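Local coordinates for putative type I restriction enzyme R protein (Bacteroides fragilis NCTC 9343, PDB 3EVY), which is probably the motor and nuclease subunit of a type I restriction enzyme, needed for ATP-driven DNA cleavage but not modification, here as a fragment of its C-terminal region, at residues F27-G38 against I76-K87. Sequence-based numbering, arbitrary orientation.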
# COMPACT_ATOMS: atom_id res chain seq x y z
N PHE A 27 5.89 -0.31 -4.80
CA PHE A 27 5.52 -1.48 -3.97
C PHE A 27 5.21 -2.73 -4.84
O PHE A 27 5.70 -3.80 -4.58
CB PHE A 27 4.27 -1.15 -3.15
CG PHE A 27 3.74 -2.32 -2.34
CD1 PHE A 27 4.22 -2.59 -1.07
CD2 PHE A 27 2.73 -3.12 -2.85
CE1 PHE A 27 3.71 -3.70 -0.32
CE2 PHE A 27 2.22 -4.19 -2.13
CZ PHE A 27 2.71 -4.49 -0.87
N LEU A 28 4.35 -2.57 -5.82
CA LEU A 28 3.97 -3.66 -6.75
C LEU A 28 5.15 -4.23 -7.57
O LEU A 28 5.14 -5.40 -7.94
CB LEU A 28 2.81 -3.27 -7.68
CG LEU A 28 1.49 -3.05 -6.97
CD1 LEU A 28 0.46 -2.35 -7.90
CD2 LEU A 28 0.97 -4.34 -6.33
N SER A 29 6.18 -3.43 -7.84
CA SER A 29 7.35 -3.97 -8.57
C SER A 29 8.19 -4.87 -7.65
O SER A 29 9.01 -5.65 -8.14
CB SER A 29 8.19 -2.86 -9.18
OG SER A 29 8.77 -2.14 -8.11
N TYR A 30 7.99 -4.78 -6.34
CA TYR A 30 8.66 -5.66 -5.39
C TYR A 30 7.80 -6.85 -5.01
O TYR A 30 8.32 -7.96 -4.86
CB TYR A 30 8.96 -4.94 -4.06
CG TYR A 30 10.21 -4.06 -4.05
CD1 TYR A 30 11.50 -4.61 -3.84
CD2 TYR A 30 10.09 -2.68 -4.21
CE1 TYR A 30 12.65 -3.80 -3.81
CE2 TYR A 30 11.23 -1.85 -4.18
CZ TYR A 30 12.50 -2.42 -3.98
OH TYR A 30 13.59 -1.56 -3.96
N PHE A 31 6.49 -6.63 -4.83
CA PHE A 31 5.52 -7.65 -4.32
C PHE A 31 4.34 -7.66 -5.23
O PHE A 31 3.33 -7.02 -4.95
CB PHE A 31 5.09 -7.30 -2.89
CG PHE A 31 6.31 -6.99 -2.00
CD1 PHE A 31 7.20 -8.00 -1.64
CD2 PHE A 31 6.53 -5.70 -1.55
CE1 PHE A 31 8.34 -7.68 -0.89
CE2 PHE A 31 7.65 -5.36 -0.78
CZ PHE A 31 8.55 -6.34 -0.44
N PRO A 32 4.49 -8.31 -6.38
CA PRO A 32 3.49 -8.25 -7.43
C PRO A 32 2.14 -8.84 -7.05
O PRO A 32 1.17 -8.45 -7.63
CB PRO A 32 4.15 -9.00 -8.60
CG PRO A 32 5.21 -9.88 -7.96
CD PRO A 32 5.72 -9.01 -6.82
N THR A 33 2.08 -9.78 -6.09
CA THR A 33 0.85 -10.42 -5.71
C THR A 33 0.84 -10.67 -4.19
O THR A 33 1.83 -10.51 -3.51
CB THR A 33 0.71 -11.83 -6.37
OG1 THR A 33 1.84 -12.63 -5.95
CG2 THR A 33 0.69 -11.71 -7.92
N VAL A 34 -0.29 -11.05 -3.67
CA VAL A 34 -0.36 -11.31 -2.20
C VAL A 34 0.49 -12.53 -1.85
O VAL A 34 1.26 -12.51 -0.90
CB VAL A 34 -1.79 -11.38 -1.73
CG1 VAL A 34 -1.90 -11.84 -0.24
CG2 VAL A 34 -2.48 -9.99 -1.94
N LYS A 35 0.42 -13.56 -2.68
CA LYS A 35 1.17 -14.77 -2.42
C LYS A 35 2.65 -14.50 -2.42
O LYS A 35 3.38 -15.12 -1.66
CB LYS A 35 0.87 -15.82 -3.48
CG LYS A 35 1.17 -17.23 -3.04
CD LYS A 35 0.42 -18.23 -3.89
CE LYS A 35 -0.87 -18.64 -3.18
NZ LYS A 35 -1.92 -19.20 -4.07
N SER A 36 3.12 -13.59 -3.30
CA SER A 36 4.59 -13.23 -3.31
C SER A 36 5.12 -12.75 -1.94
O SER A 36 6.33 -12.97 -1.58
CB SER A 36 4.90 -12.21 -4.40
OG SER A 36 4.63 -10.91 -3.96
N VAL A 37 4.24 -12.12 -1.16
CA VAL A 37 4.60 -11.69 0.21
C VAL A 37 4.75 -12.92 1.09
O VAL A 37 5.74 -13.07 1.82
CB VAL A 37 3.59 -10.71 0.87
CG1 VAL A 37 4.07 -10.32 2.31
CG2 VAL A 37 3.37 -9.46 0.03
N GLY A 38 3.77 -13.80 1.01
CA GLY A 38 3.87 -15.13 1.65
C GLY A 38 5.17 -15.87 1.34
O GLY A 38 5.68 -16.55 2.19
N ILE A 76 -4.39 -0.28 -6.89
CA ILE A 76 -4.69 -1.36 -5.96
C ILE A 76 -6.07 -1.23 -5.45
O ILE A 76 -6.42 -0.22 -4.78
CB ILE A 76 -3.68 -1.45 -4.73
CG1 ILE A 76 -2.22 -1.34 -5.20
CG2 ILE A 76 -3.85 -2.83 -4.01
CD1 ILE A 76 -1.15 -1.46 -4.06
N GLU A 77 -6.87 -2.23 -5.73
CA GLU A 77 -8.27 -2.18 -5.32
C GLU A 77 -8.33 -2.32 -3.80
O GLU A 77 -7.42 -2.89 -3.20
CB GLU A 77 -9.00 -3.39 -5.95
CG GLU A 77 -9.36 -3.15 -7.40
CD GLU A 77 -10.17 -4.28 -7.99
OE1 GLU A 77 -10.33 -5.31 -7.29
OE2 GLU A 77 -10.63 -4.15 -9.16
N GLU A 78 -9.42 -1.83 -3.18
CA GLU A 78 -9.60 -1.93 -1.71
C GLU A 78 -9.43 -3.34 -1.19
O GLU A 78 -8.67 -3.57 -0.23
CB GLU A 78 -10.96 -1.40 -1.29
CG GLU A 78 -10.98 0.11 -1.18
CD GLU A 78 -9.94 0.64 -0.15
OE1 GLU A 78 -9.78 0.09 0.96
OE2 GLU A 78 -9.25 1.59 -0.50
N GLN A 79 -10.12 -4.30 -1.83
CA GLN A 79 -10.03 -5.71 -1.41
C GLN A 79 -8.62 -6.29 -1.49
O GLN A 79 -8.10 -6.87 -0.49
CB GLN A 79 -11.03 -6.57 -2.18
CG GLN A 79 -11.11 -8.03 -1.62
CD GLN A 79 -11.35 -8.08 -0.10
OE1 GLN A 79 -12.37 -7.58 0.40
NE2 GLN A 79 -10.40 -8.65 0.64
N ARG A 80 -8.01 -6.17 -2.67
CA ARG A 80 -6.62 -6.54 -2.87
C ARG A 80 -5.72 -5.90 -1.79
O ARG A 80 -4.83 -6.56 -1.20
CB ARG A 80 -6.17 -6.10 -4.27
CG ARG A 80 -4.68 -6.46 -4.60
CD ARG A 80 -4.39 -7.98 -4.70
NE ARG A 80 -5.10 -8.74 -5.73
CZ ARG A 80 -4.61 -9.00 -6.96
NH1 ARG A 80 -3.40 -8.56 -7.35
NH2 ARG A 80 -5.32 -9.71 -7.84
N PHE A 81 -5.96 -4.62 -1.52
CA PHE A 81 -5.11 -3.89 -0.55
C PHE A 81 -5.30 -4.53 0.82
O PHE A 81 -4.34 -4.74 1.52
CB PHE A 81 -5.55 -2.42 -0.47
CG PHE A 81 -4.58 -1.54 0.26
CD1 PHE A 81 -3.44 -1.02 -0.42
CD2 PHE A 81 -4.72 -1.29 1.63
CE1 PHE A 81 -2.51 -0.26 0.24
CE2 PHE A 81 -3.78 -0.48 2.29
CZ PHE A 81 -2.68 0.04 1.59
N ALA A 82 -6.57 -4.80 1.18
CA ALA A 82 -6.90 -5.56 2.43
C ALA A 82 -6.22 -6.91 2.54
O ALA A 82 -5.82 -7.34 3.63
CB ALA A 82 -8.39 -5.72 2.57
N ASP A 83 -6.12 -7.63 1.42
CA ASP A 83 -5.39 -8.89 1.38
C ASP A 83 -3.90 -8.73 1.66
O ASP A 83 -3.31 -9.50 2.39
CB ASP A 83 -5.66 -9.60 0.04
CG ASP A 83 -7.13 -10.05 -0.10
OD1 ASP A 83 -7.82 -10.23 0.92
OD2 ASP A 83 -7.61 -10.18 -1.23
N TYR A 84 -3.26 -7.69 1.12
CA TYR A 84 -1.89 -7.41 1.55
C TYR A 84 -1.87 -7.05 3.05
O TYR A 84 -0.93 -7.38 3.77
CB TYR A 84 -1.32 -6.24 0.75
CG TYR A 84 -0.86 -6.58 -0.67
CD1 TYR A 84 0.35 -7.29 -0.89
CD2 TYR A 84 -1.61 -6.17 -1.79
CE1 TYR A 84 0.79 -7.55 -2.17
CE2 TYR A 84 -1.18 -6.47 -3.09
CZ TYR A 84 0.01 -7.14 -3.27
OH TYR A 84 0.46 -7.42 -4.56
N GLN A 85 -2.91 -6.37 3.50
CA GLN A 85 -2.94 -5.90 4.87
C GLN A 85 -3.03 -7.10 5.83
O GLN A 85 -2.38 -7.14 6.87
CB GLN A 85 -4.10 -4.97 5.04
CG GLN A 85 -4.10 -4.16 6.32
CD GLN A 85 -5.40 -3.40 6.49
OE1 GLN A 85 -6.45 -3.98 6.74
NE2 GLN A 85 -5.34 -2.12 6.33
N SER A 86 -3.78 -8.14 5.46
CA SER A 86 -3.79 -9.35 6.34
C SER A 86 -2.38 -9.89 6.56
O SER A 86 -2.01 -10.25 7.69
CB SER A 86 -4.68 -10.47 5.79
OG SER A 86 -5.97 -9.93 5.55
N LYS A 87 -1.59 -9.92 5.48
CA LYS A 87 -0.19 -10.41 5.60
C LYS A 87 0.61 -9.52 6.51
O LYS A 87 1.49 -9.98 7.27
CB LYS A 87 0.53 -10.44 4.23
CG LYS A 87 -0.08 -11.31 3.20
CD LYS A 87 0.12 -12.80 3.54
CE LYS A 87 0.30 -13.71 2.29
NZ LYS A 87 0.04 -15.17 2.69
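Y84 is gripped on both faces by the 27-38 segment. Over one face, V34 CG2 stands 3.7 Å from the ring centroid, almost on the ring normal, a CH-pi contact. Against the opposite face F27 turns its edge, CE2 lying 3.7 Å from Y84 CE1 with the planes at 80°, a T-shaped pair. V37 CG2 closes on the rim in the ring plane, 3.8 Å from Y84 CD1. The phenol end reaches the turn between helices 12-30 and 34-38, where Y84 OH lies 2.9 Å from F31 O. V34 in turn is a knob among R80, D83, Y84 and K87. With CG anti to its carbonyl carbon (chi1 -60°) and further bends, K87 passes its aliphatic chain across V34, CE 3.5 Å from V34 O. Toward solvent the contact thins to single touches: L28 and I76 meet tip to tip, and exposed R80 offers little more than CD to V34. Deeper in, M56, F49 and F53 of helix 43-63 back F27, V37 and Y84. Helix 34-38 runs nearly parallel to residues 78-87; V34 and Y84 interlock as knobs-into-holes, joining helices 12-30 and 34-38 to helix 78-91 in this all-helical piece of the C-terminal region.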